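Local coordinates for cell wall surface anchor protein (Streptococcus agalactiae, PDB 4Z1P), which probably acts as an adhesin of the antigen I/II type, displayed on the streptococcal cell wall, at residues K22-N27 / N174-P179; A28-V33 / F143-E148; E210-P215 / F318-N323; F57-N62 / Y139-K144. One frame throughout, in Å; residues are numbered along the deposited sequence.

Contact 1. Residues K22-N27 / N174-P179; sequences KSVLPN and NDLTTP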
# COMPACT_ATOMS: atom_id res chain seq x y z
N LYS A 22 0.98 8.57 4.35
CA LYS A 22 1.57 7.37 4.96
C LYS A 22 1.95 6.31 3.92
O LYS A 22 1.42 6.31 2.83
CB LYS A 22 0.61 6.72 5.97
CG LYS A 22 -0.04 7.65 6.97
CD LYS A 22 0.92 8.21 7.99
CE LYS A 22 0.17 8.89 9.12
NZ LYS A 22 1.20 9.62 9.94
N SER A 23 2.81 5.37 4.30
CA SER A 23 3.25 4.35 3.39
C SER A 23 2.36 3.14 3.35
O SER A 23 1.65 2.81 4.30
CB SER A 23 4.70 3.90 3.63
OG SER A 23 4.85 3.53 4.96
N VAL A 24 2.40 2.49 2.20
CA VAL A 24 1.69 1.27 1.97
C VAL A 24 2.55 0.28 1.20
O VAL A 24 3.53 0.63 0.61
CB VAL A 24 0.37 1.50 1.16
CG1 VAL A 24 -0.52 2.51 1.87
CG2 VAL A 24 0.66 1.96 -0.26
N LEU A 25 2.07 -0.95 1.11
CA LEU A 25 2.81 -2.07 0.55
C LEU A 25 2.32 -2.42 -0.86
O LEU A 25 1.20 -2.01 -1.25
CB LEU A 25 2.66 -3.30 1.45
CG LEU A 25 3.39 -3.15 2.79
CD1 LEU A 25 2.88 -4.09 3.85
CD2 LEU A 25 4.90 -3.18 2.69
N PRO A 26 3.09 -3.27 -1.61
CA PRO A 26 2.76 -3.52 -3.01
C PRO A 26 1.40 -4.10 -3.18
O PRO A 26 0.76 -3.76 -4.17
CB PRO A 26 3.84 -4.51 -3.48
CG PRO A 26 4.99 -4.14 -2.67
CD PRO A 26 4.42 -3.83 -1.30
N ASN A 27 0.97 -4.95 -2.22
CA ASN A 27 -0.35 -5.59 -2.30
C ASN A 27 -1.52 -4.77 -1.68
O ASN A 27 -2.59 -5.29 -1.51
CB ASN A 27 -0.34 -7.01 -1.72
CG ASN A 27 -0.14 -7.04 -0.20
OD1 ASN A 27 0.10 -6.02 0.42
ND2 ASN A 27 -0.12 -8.23 0.35
N ASN A 174 0.53 8.74 -0.95
CA ASN A 174 1.05 7.64 -0.15
C ASN A 174 2.30 7.06 -0.76
O ASN A 174 2.35 6.86 -1.98
CB ASN A 174 0.03 6.50 -0.05
CG ASN A 174 -1.23 6.96 0.57
OD1 ASN A 174 -2.16 7.40 -0.13
ND2 ASN A 174 -1.29 6.90 1.90
N ASP A 175 3.32 6.80 0.05
CA ASP A 175 4.56 6.23 -0.48
C ASP A 175 4.43 4.71 -0.58
O ASP A 175 3.87 4.09 0.33
CB ASP A 175 5.74 6.61 0.44
CG ASP A 175 5.50 7.92 1.15
OD1 ASP A 175 4.76 7.96 2.22
OD2 ASP A 175 6.01 8.90 0.59
N LEU A 176 4.92 4.12 -1.67
CA LEU A 176 4.91 2.71 -1.87
C LEU A 176 6.28 2.19 -1.45
O LEU A 176 7.29 2.59 -2.06
CB LEU A 176 4.67 2.40 -3.32
CG LEU A 176 4.42 0.95 -3.77
CD1 LEU A 176 5.61 0.01 -3.57
CD2 LEU A 176 3.18 0.42 -3.09
N THR A 177 6.29 1.29 -0.45
CA THR A 177 7.52 0.69 0.09
C THR A 177 7.51 -0.77 -0.26
O THR A 177 6.63 -1.54 0.15
CB THR A 177 7.64 0.88 1.58
OG1 THR A 177 6.47 0.33 2.22
CG2 THR A 177 7.83 2.41 1.99
N THR A 178 8.49 -1.16 -1.05
CA THR A 178 8.66 -2.53 -1.44
C THR A 178 9.61 -3.16 -0.39
O THR A 178 10.72 -2.69 -0.20
CB THR A 178 9.31 -2.62 -2.85
OG1 THR A 178 8.34 -2.28 -3.85
CG2 THR A 178 9.81 -4.06 -3.14
N PRO A 179 9.19 -4.23 0.26
CA PRO A 179 10.11 -4.86 1.21
C PRO A 179 11.30 -5.47 0.55
O PRO A 179 11.23 -5.88 -0.60
CB PRO A 179 9.26 -5.92 1.88
CG PRO A 179 7.84 -5.55 1.59
CD PRO A 179 7.83 -4.77 0.34
O HOH W 1 5.37 0.71 4.69
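Val24 is gripped through both backbone polar atoms by the end of strand 165-177. Its N donates to Asp175 O (2.9 Å), and its O accepts a hydrogen bond from Thr177 N (3.0 Å, 173° at the hydrogen). Val24 therefore bonds on both sides of Leu176 and makes a single bridge, with the two segments running the same way, their end-to-end directions 50° apart. Lys22 O has a different donor: Asn174 ND2 reaches it at 2.9 Å, close to its own amide plane but tilted from that of the carbonyl, while the bond from Asp175 N is long and weak.

A water bridges the hydroxyls of Ser23 and Thr177. It lies 2.9 Å from Ser23 OG and 2.7 Å from Thr177 OG1, and with chi1 at 56° that OG1 sits between the backbone N and the carbonyl carbon, on the side of the water. Lys22 NZ finds its partner in Asn217 OD1, and Thr178 OG1 donates to Thr150 O.

Around Thr177 O the surroundings turn apolar. Leu25 CD2 lies 3.5 Å from Thr177 O, and Pro26 CD also comes close. Pro26 meets Pro179 tip to tip, CD to CD, at 3.9 Å.

The loop before strand 29-36 thus lies along the last residues of strand 165-177, beside the next domain, where Thr177 and Pro179 touch Trp212. It is held mainly through backbone atoms, with the Asn174 amide and one bridging water, while the oily cover over Thr177 O leaves a buried carbonyl with no partner in the model.

Contact 2. Residues A28-V33 / F143-E148; sequences ATLDYV and FKVKKE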
# COMPACT_ATOMS: atom_id res chain seq x y z
N ALA A 28 -1.31 -3.50 -1.41
CA ALA A 28 -2.30 -2.62 -0.77
C ALA A 28 -3.47 -2.30 -1.66
O ALA A 28 -3.33 -2.26 -2.84
CB ALA A 28 -1.62 -1.30 -0.39
N THR A 29 -4.65 -2.12 -1.08
CA THR A 29 -5.76 -1.54 -1.83
C THR A 29 -5.87 -0.08 -1.37
O THR A 29 -5.95 0.18 -0.18
CB THR A 29 -6.99 -2.36 -1.49
OG1 THR A 29 -6.86 -3.62 -2.17
CG2 THR A 29 -8.26 -1.72 -1.99
N LEU A 30 -5.84 0.90 -2.29
CA LEU A 30 -6.03 2.26 -1.88
C LEU A 30 -7.53 2.57 -1.87
O LEU A 30 -8.17 2.57 -2.94
CB LEU A 30 -5.28 3.23 -2.77
CG LEU A 30 -3.77 3.34 -2.63
CD1 LEU A 30 -3.38 3.97 -1.31
CD2 LEU A 30 -3.11 1.98 -2.76
N ASP A 31 -8.06 2.87 -0.68
CA ASP A 31 -9.49 3.08 -0.48
C ASP A 31 -9.72 4.56 -0.31
O ASP A 31 -9.47 5.12 0.76
CB ASP A 31 -9.98 2.29 0.71
CG ASP A 31 -9.80 0.78 0.45
OD1 ASP A 31 -10.33 0.30 -0.58
OD2 ASP A 31 -9.09 0.09 1.23
N TYR A 32 -10.25 5.14 -1.37
CA TYR A 32 -10.44 6.57 -1.41
C TYR A 32 -11.91 6.95 -1.26
O TYR A 32 -12.82 6.21 -1.76
CB TYR A 32 -9.96 7.10 -2.73
CG TYR A 32 -8.52 6.97 -3.06
CD1 TYR A 32 -7.53 7.55 -2.25
CD2 TYR A 32 -8.12 6.46 -4.25
CE1 TYR A 32 -6.18 7.49 -2.61
CE2 TYR A 32 -6.79 6.47 -4.65
CZ TYR A 32 -5.81 6.95 -3.78
OH TYR A 32 -4.49 6.86 -4.14
N VAL A 33 -12.12 8.12 -0.68
CA VAL A 33 -13.41 8.68 -0.55
C VAL A 33 -13.36 10.08 -1.09
O VAL A 33 -12.64 10.95 -0.58
CB VAL A 33 -13.96 8.69 0.89
CG1 VAL A 33 -15.36 9.30 0.91
CG2 VAL A 33 -13.90 7.35 1.51
N PHE A 143 -8.44 1.27 -5.59
CA PHE A 143 -7.40 1.00 -6.63
C PHE A 143 -6.40 0.04 -6.08
O PHE A 143 -6.08 0.10 -4.88
CB PHE A 143 -6.59 2.26 -6.98
CG PHE A 143 -7.31 3.31 -7.80
CD1 PHE A 143 -7.27 3.30 -9.21
CD2 PHE A 143 -8.00 4.36 -7.19
CE1 PHE A 143 -7.86 4.34 -9.93
CE2 PHE A 143 -8.62 5.35 -7.92
CZ PHE A 143 -8.52 5.37 -9.28
N LYS A 144 -5.92 -0.83 -6.94
CA LYS A 144 -4.71 -1.59 -6.69
C LYS A 144 -3.54 -0.81 -7.20
O LYS A 144 -3.70 0.14 -7.99
CB LYS A 144 -4.73 -2.92 -7.39
CG LYS A 144 -5.89 -3.81 -7.15
CD LYS A 144 -5.99 -4.25 -5.72
CE LYS A 144 -7.20 -5.18 -5.55
NZ LYS A 144 -7.74 -5.18 -4.14
N VAL A 145 -2.34 -1.23 -6.82
CA VAL A 145 -1.12 -0.52 -7.23
C VAL A 145 -0.52 -1.38 -8.34
O VAL A 145 -0.57 -2.61 -8.27
CB VAL A 145 -0.09 -0.43 -6.06
CG1 VAL A 145 1.17 0.26 -6.49
CG2 VAL A 145 -0.71 0.30 -4.88
N LYS A 146 0.07 -0.73 -9.33
CA LYS A 146 0.64 -1.46 -10.46
C LYS A 146 1.85 -2.24 -9.97
O LYS A 146 2.65 -1.71 -9.24
CB LYS A 146 1.04 -0.56 -11.60
CG LYS A 146 -0.12 -0.10 -12.48
CD LYS A 146 0.41 0.82 -13.56
CE LYS A 146 -0.65 1.21 -14.60
NZ LYS A 146 -0.49 2.67 -14.86
N LYS A 147 1.98 -3.46 -10.44
CA LYS A 147 3.10 -4.35 -10.05
C LYS A 147 4.45 -3.69 -10.41
O LYS A 147 5.42 -3.73 -9.64
CB LYS A 147 2.87 -5.70 -10.74
CG LYS A 147 4.09 -6.55 -10.97
CD LYS A 147 4.16 -7.66 -9.94
CE LYS A 147 5.57 -8.21 -9.79
NZ LYS A 147 5.59 -9.05 -8.58
N GLU A 148 4.52 -2.96 -11.51
CA GLU A 148 5.78 -2.30 -11.87
C GLU A 148 6.12 -1.05 -11.07
O GLU A 148 7.20 -0.51 -11.24
CB GLU A 148 5.86 -1.95 -13.37
CG GLU A 148 4.81 -0.93 -13.78
CD GLU A 148 3.58 -1.62 -14.38
OE1 GLU A 148 3.11 -2.68 -13.85
OE2 GLU A 148 3.10 -1.07 -15.41
O HOH W 2 -1.87 -3.38 -4.87
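Leu30 and Phe143 share two backbone hydrogen bonds, one in each direction. Leu30 N donates to Phe143 O at 2.7 Å, and Phe143 N returns a bond of 3.0 Å to Leu30 O, which makes this an antiparallel hydrogen-bonded pair. The axes of segments 29-33 and 143-145 run 146° apart and approach to 4.9 Å. Where regular bonding stops, a water takes over: it donates to Ala28 O at 2.7 Å and accepts from Val145 N at 2.9 Å, filling in between the backbones where the pairing of the two strands ends.

One polar side-chain bond lies on the face that carries Thr29 and Lys144. The lysine chain is bent at chi2 (-64°), which brings its end back across the neighbouring strand, and NZ donates to Thr29 OG1 at 2.7 Å. The hydroxyl stands anti to its own carbonyl carbon, facing that ammonium.

The other face is mainly apolar. Leu30 CD2 meets Val145 CG2 at 3.6 Å, the two side chains slanting over one another. Next to them the rings of Tyr32 and Phe143 touch rim to rim: Phe143 CD2 comes to the edge of the tyrosine ring, in its plane, 3.5 Å from Tyr32 CE2, with the ring planes 69° apart. Tyr32 continues onto Ile154 and Val172, and Val145 onto Leu176, all from the facing sheet.

One polar face and one face turned to a second sheet are what a strand pair looks like in a beta sandwich. Here strands 29-36 and 137-145 are the two inner strands of its four-stranded layer.

Contact 3. Residues E210-P215 / F318-N323; sequences EGWVVP and FFVNGN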
# COMPACT_ATOMS: atom_id res chain seq x y z
N GLU A 210 18.45 -11.00 7.35
CA GLU A 210 18.24 -9.59 7.70
C GLU A 210 16.82 -9.26 7.28
O GLU A 210 16.52 -9.08 6.09
CB GLU A 210 19.23 -8.66 7.00
CG GLU A 210 20.68 -8.88 7.37
CD GLU A 210 21.65 -8.07 6.48
OE1 GLU A 210 22.69 -8.67 6.11
OE2 GLU A 210 21.36 -6.87 6.17
N GLY A 211 15.93 -9.19 8.26
CA GLY A 211 14.55 -8.77 7.97
C GLY A 211 14.39 -7.36 7.49
O GLY A 211 15.24 -6.48 7.69
N TRP A 212 13.25 -7.10 6.86
CA TRP A 212 12.99 -5.71 6.40
C TRP A 212 12.56 -4.87 7.56
O TRP A 212 11.83 -5.36 8.47
CB TRP A 212 11.86 -5.71 5.40
CG TRP A 212 11.55 -4.40 4.82
CD1 TRP A 212 12.40 -3.58 4.16
CD2 TRP A 212 10.25 -3.81 4.74
NE1 TRP A 212 11.72 -2.46 3.69
CE2 TRP A 212 10.39 -2.59 4.02
CE3 TRP A 212 9.01 -4.17 5.21
CZ2 TRP A 212 9.35 -1.74 3.81
CZ3 TRP A 212 7.96 -3.32 5.01
CH2 TRP A 212 8.13 -2.12 4.32
N VAL A 213 12.97 -3.61 7.57
CA VAL A 213 12.50 -2.70 8.57
C VAL A 213 11.16 -2.05 8.10
O VAL A 213 11.14 -1.21 7.14
CB VAL A 213 13.54 -1.61 8.96
CG1 VAL A 213 12.97 -0.64 10.02
CG2 VAL A 213 14.83 -2.22 9.48
N VAL A 214 10.08 -2.43 8.78
CA VAL A 214 8.78 -1.82 8.52
C VAL A 214 8.92 -0.39 9.04
O VAL A 214 9.22 -0.17 10.23
CB VAL A 214 7.66 -2.57 9.20
CG1 VAL A 214 6.34 -1.95 8.81
CG2 VAL A 214 7.62 -4.04 8.79
N PRO A 215 8.74 0.60 8.15
CA PRO A 215 8.98 1.98 8.62
C PRO A 215 7.84 2.58 9.47
O PRO A 215 6.65 2.18 9.41
CB PRO A 215 9.13 2.76 7.29
CG PRO A 215 8.11 2.08 6.40
CD PRO A 215 8.19 0.59 6.77
N PHE A 318 10.76 -14.18 2.69
CA PHE A 318 10.32 -13.30 3.75
C PHE A 318 8.93 -12.85 3.40
O PHE A 318 8.69 -12.48 2.24
CB PHE A 318 11.24 -12.09 3.80
CG PHE A 318 10.82 -11.05 4.78
CD1 PHE A 318 11.00 -11.24 6.15
CD2 PHE A 318 10.16 -9.93 4.35
CE1 PHE A 318 10.59 -10.27 7.05
CE2 PHE A 318 9.77 -8.94 5.24
CZ PHE A 318 9.97 -9.12 6.59
N PHE A 319 8.02 -12.86 4.37
CA PHE A 319 6.64 -12.43 4.16
C PHE A 319 6.31 -11.32 5.14
O PHE A 319 6.51 -11.48 6.36
CB PHE A 319 5.65 -13.57 4.39
CG PHE A 319 5.82 -14.72 3.44
CD1 PHE A 319 6.88 -15.61 3.61
CD2 PHE A 319 4.92 -14.92 2.41
CE1 PHE A 319 7.04 -16.68 2.74
CE2 PHE A 319 5.09 -15.96 1.52
CZ PHE A 319 6.14 -16.86 1.70
N VAL A 320 5.78 -10.21 4.64
CA VAL A 320 5.23 -9.17 5.50
C VAL A 320 3.85 -8.78 4.91
O VAL A 320 3.76 -8.44 3.75
CB VAL A 320 6.17 -7.97 5.65
CG1 VAL A 320 6.60 -7.38 4.31
CG2 VAL A 320 5.54 -6.88 6.50
N ASN A 321 2.81 -8.97 5.73
CA ASN A 321 1.41 -8.72 5.37
C ASN A 321 1.12 -9.24 4.00
O ASN A 321 0.50 -8.56 3.19
CB ASN A 321 1.11 -7.22 5.48
CG ASN A 321 0.93 -6.77 6.90
OD1 ASN A 321 1.35 -7.44 7.91
ND2 ASN A 321 0.35 -5.59 7.03
N GLY A 322 1.55 -10.46 3.75
CA GLY A 322 1.23 -11.19 2.54
C GLY A 322 2.13 -10.91 1.38
O GLY A 322 1.96 -11.51 0.34
N ASN A 323 3.10 -10.00 1.54
CA ASN A 323 4.01 -9.65 0.48
C ASN A 323 5.29 -10.50 0.61
O ASN A 323 5.94 -10.42 1.64
CB ASN A 323 4.42 -8.21 0.60
CG ASN A 323 3.26 -7.28 0.38
OD1 ASN A 323 2.90 -6.99 -0.79
ND2 ASN A 323 2.58 -6.92 1.47
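Trp212 packs on Phe318 and Val320 where strand 311-320 ends in a beta hairpin, in the second of the protein's two beta-sandwich domains. A type I' turn, Val320 to Asn323, joins this strand to 323-333. Against it packs the loop that follows strand 204-210.

Both aromatic side chains are extended. Phe318 has CG anti to its backbone N (chi1 175°), which carries the ring out to the loop, where the peptide N of Trp212 lies over one ring face, 3.9 Å from Phe318 CZ. Trp212 is likewise anti (chi1 -177°); its CB rests against Phe318 CE2 at 3.9 Å, and the indole then heads on toward Val320. Gly211 also borders the phenylalanine, its CA coming obliquely to the ring.

Val320 splits its two methyls between two neighbours. CG1 approaches Trp212 CE3 obliquely at 4.1 Å, the side chains crossing at about a right angle. CG2 reaches Val214 CG2 at 4.2 Å, and there the two valines pass one another in opposite directions. These are ordinary van der Waals contacts, and no hydrogen bond links the two segments. Tyr225 adds to the cluster, meeting Phe318 edge-to-face and donating from its hydroxyl to Trp212 O.

At the turn, Asn321 and Gly322 hold the positive phi angles of type I'. Val320 N donates to Asn323 O. The Asn323 side-chain amide also bonds Asn27 OD1 of the preceding domain, and Val320 O is held twice by Asn323: by its N at 2.8 Å and by its ND2 at 3.0 Å, which lies in the carbonyl plane.

Contact 4. Residues F57-N62 / Y139-K144; sequences FVDQPN and YNLSFK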
# COMPACT_ATOMS: atom_id res chain seq x y z
N PHE A 57 -17.40 15.09 -12.82
CA PHE A 57 -16.47 14.81 -11.74
C PHE A 57 -15.30 14.04 -12.32
O PHE A 57 -15.49 13.04 -13.05
CB PHE A 57 -17.14 13.90 -10.69
CG PHE A 57 -16.35 13.78 -9.42
CD1 PHE A 57 -16.19 14.91 -8.61
CD2 PHE A 57 -15.70 12.59 -9.06
CE1 PHE A 57 -15.47 14.87 -7.47
CE2 PHE A 57 -14.92 12.55 -7.91
CZ PHE A 57 -14.83 13.69 -7.12
N VAL A 58 -14.08 14.48 -12.00
CA VAL A 58 -12.89 13.89 -12.51
C VAL A 58 -12.06 13.33 -11.44
O VAL A 58 -11.72 14.06 -10.51
CB VAL A 58 -12.00 14.94 -13.32
CG1 VAL A 58 -10.66 14.32 -13.73
CG2 VAL A 58 -12.79 15.44 -14.53
N ASP A 59 -11.64 12.07 -11.58
CA ASP A 59 -10.59 11.52 -10.71
C ASP A 59 -9.30 11.22 -11.52
O ASP A 59 -9.35 10.52 -12.55
CB ASP A 59 -11.03 10.25 -10.03
CG ASP A 59 -10.00 9.75 -9.02
OD1 ASP A 59 -8.84 9.35 -9.40
OD2 ASP A 59 -10.32 9.76 -7.84
N GLN A 60 -8.18 11.82 -11.12
CA GLN A 60 -6.94 11.64 -11.83
C GLN A 60 -5.91 11.01 -10.91
O GLN A 60 -5.32 11.70 -10.07
CB GLN A 60 -6.51 12.98 -12.42
CG GLN A 60 -5.06 13.26 -12.82
CD GLN A 60 -4.67 12.60 -14.05
OE1 GLN A 60 -4.41 13.25 -15.04
NE2 GLN A 60 -4.59 11.26 -14.01
N PRO A 61 -5.70 9.73 -11.05
CA PRO A 61 -4.63 9.01 -10.35
C PRO A 61 -3.29 9.27 -11.05
O PRO A 61 -3.26 9.56 -12.24
CB PRO A 61 -5.04 7.53 -10.51
CG PRO A 61 -6.02 7.48 -11.60
CD PRO A 61 -6.46 8.84 -11.96
N ASN A 62 -2.18 9.10 -10.37
CA ASN A 62 -0.87 9.09 -11.10
C ASN A 62 -0.55 7.69 -11.64
O ASN A 62 -1.37 6.77 -11.54
CB ASN A 62 0.22 9.73 -10.25
CG ASN A 62 0.77 8.81 -9.19
OD1 ASN A 62 0.15 7.83 -8.80
ND2 ASN A 62 1.96 9.13 -8.71
N TYR A 139 -18.00 9.51 -3.81
CA TYR A 139 -17.50 8.40 -4.61
C TYR A 139 -16.61 7.57 -3.75
O TYR A 139 -15.62 8.09 -3.20
CB TYR A 139 -16.77 8.92 -5.84
CG TYR A 139 -17.58 9.71 -6.80
CD1 TYR A 139 -18.10 10.95 -6.47
CD2 TYR A 139 -17.76 9.27 -8.07
CE1 TYR A 139 -18.75 11.75 -7.38
CE2 TYR A 139 -18.48 9.99 -9.00
CZ TYR A 139 -18.98 11.23 -8.69
OH TYR A 139 -19.70 11.96 -9.59
N ASN A 140 -16.97 6.28 -3.54
CA ASN A 140 -16.06 5.38 -2.86
C ASN A 140 -15.30 4.61 -3.91
O ASN A 140 -15.86 3.76 -4.63
CB ASN A 140 -16.74 4.42 -1.87
CG ASN A 140 -16.87 5.00 -0.47
OD1 ASN A 140 -16.08 4.67 0.45
ND2 ASN A 140 -17.83 5.84 -0.28
N LEU A 141 -14.02 4.89 -3.97
CA LEU A 141 -13.19 4.39 -5.09
C LEU A 141 -12.02 3.57 -4.56
O LEU A 141 -11.29 4.02 -3.73
CB LEU A 141 -12.67 5.51 -5.90
CG LEU A 141 -13.70 6.45 -6.54
CD1 LEU A 141 -12.96 7.65 -7.15
CD2 LEU A 141 -14.59 5.74 -7.57
N SER A 142 -11.76 2.42 -5.10
CA SER A 142 -10.62 1.66 -4.64
C SER A 142 -9.73 1.17 -5.81
O SER A 142 -10.19 0.73 -6.88
CB SER A 142 -11.07 0.50 -3.72
OG SER A 142 -11.20 -0.66 -4.47
N PHE A 143 -8.44 1.27 -5.59
CA PHE A 143 -7.40 1.00 -6.63
C PHE A 143 -6.40 0.04 -6.08
O PHE A 143 -6.08 0.10 -4.88
CB PHE A 143 -6.59 2.26 -6.98
CG PHE A 143 -7.31 3.31 -7.80
CD1 PHE A 143 -7.27 3.30 -9.21
CD2 PHE A 143 -8.00 4.36 -7.19
CE1 PHE A 143 -7.86 4.34 -9.93
CE2 PHE A 143 -8.62 5.35 -7.92
CZ PHE A 143 -8.52 5.37 -9.28
N LYS A 144 -5.92 -0.83 -6.94
CA LYS A 144 -4.71 -1.59 -6.69
C LYS A 144 -3.54 -0.81 -7.20
O LYS A 144 -3.70 0.14 -7.99
CB LYS A 144 -4.73 -2.92 -7.39
CG LYS A 144 -5.89 -3.81 -7.15
CD LYS A 144 -5.99 -4.25 -5.72
CE LYS A 144 -7.20 -5.18 -5.55
NZ LYS A 144 -7.74 -5.18 -4.14
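Phe57 and Tyr139 lie face to face in an offset stack, one ring from each of the two sheets of a beta sandwich, in the core between them. The centroids are 4.3 Å apart and the planes 16° off parallel. The overlap is uneven: Phe57 CD2 stands over the middle of the tyrosine ring, whereas Tyr139 CE1 sits over the phenylalanine face toward its rim. The two side chains point in opposite directions and slide past each other, so the tyrosine's far end arrives at the phenylalanine's root, with Tyr139 OH 3.4 Å from Phe57 CB. Phe57 gets there with CG anti to its backbone N, Tyr139 with CG beside its own. The hydroxyl passes beyond the stack to a hydrogen bond with Gln36 OE1, and Trp118 meets the tyrosine ring at a steep tilt.

Further along, Asp59 and Leu141 reach at one another tip to tip, OD2 to CD1, at 3.4 Å. That carboxylate oxygen takes a hydrogen bond from Asn156 ND2. Asp59 OD1 lies obliquely to the Phe143 ring, 4.0 Å from Phe143 CZ, with carboxylate and ring planes 37° apart. Pro61 closes the row: its CG comes to Phe143 CE1 at 4.0 Å, the two groups crossing at roughly a right angle.

The strand segments run 21° apart, their axes 11.0 Å apart at closest approach, the spacing of two layers and not of neighbours in one sheet. Mostly rings and aliphatic carbons fill the gap, with no hydrogen bond from one segment to the other, and Asp59 OD2 and Tyr139 OH find partners on other strands.

Contacts 1, 2 and 4 belong to one beta-sandwich domain and contact 3 to the next. Contacts 2 and 4 share Phe143 and strand 137-145, with centres about 10 Å apart: the first is made within a sheet, the second across to the facing one. Contact 1, its centre about 10 Å from that of contact 2, touches it through packing such as Leu176 CD2 on Val145 CG1 at 4.0 Å. It also reaches contact 3, whose centre is about 11 Å away: Asn27 OD1 and Asn323 ND2 lie 2.8 Å apart, a probable hydrogen bond, and Pro179 packs on Val320. Contact 1 therefore sits at the junction of the two domains. Contacts 3 and 4, about 28 Å apart between centres, do not touch.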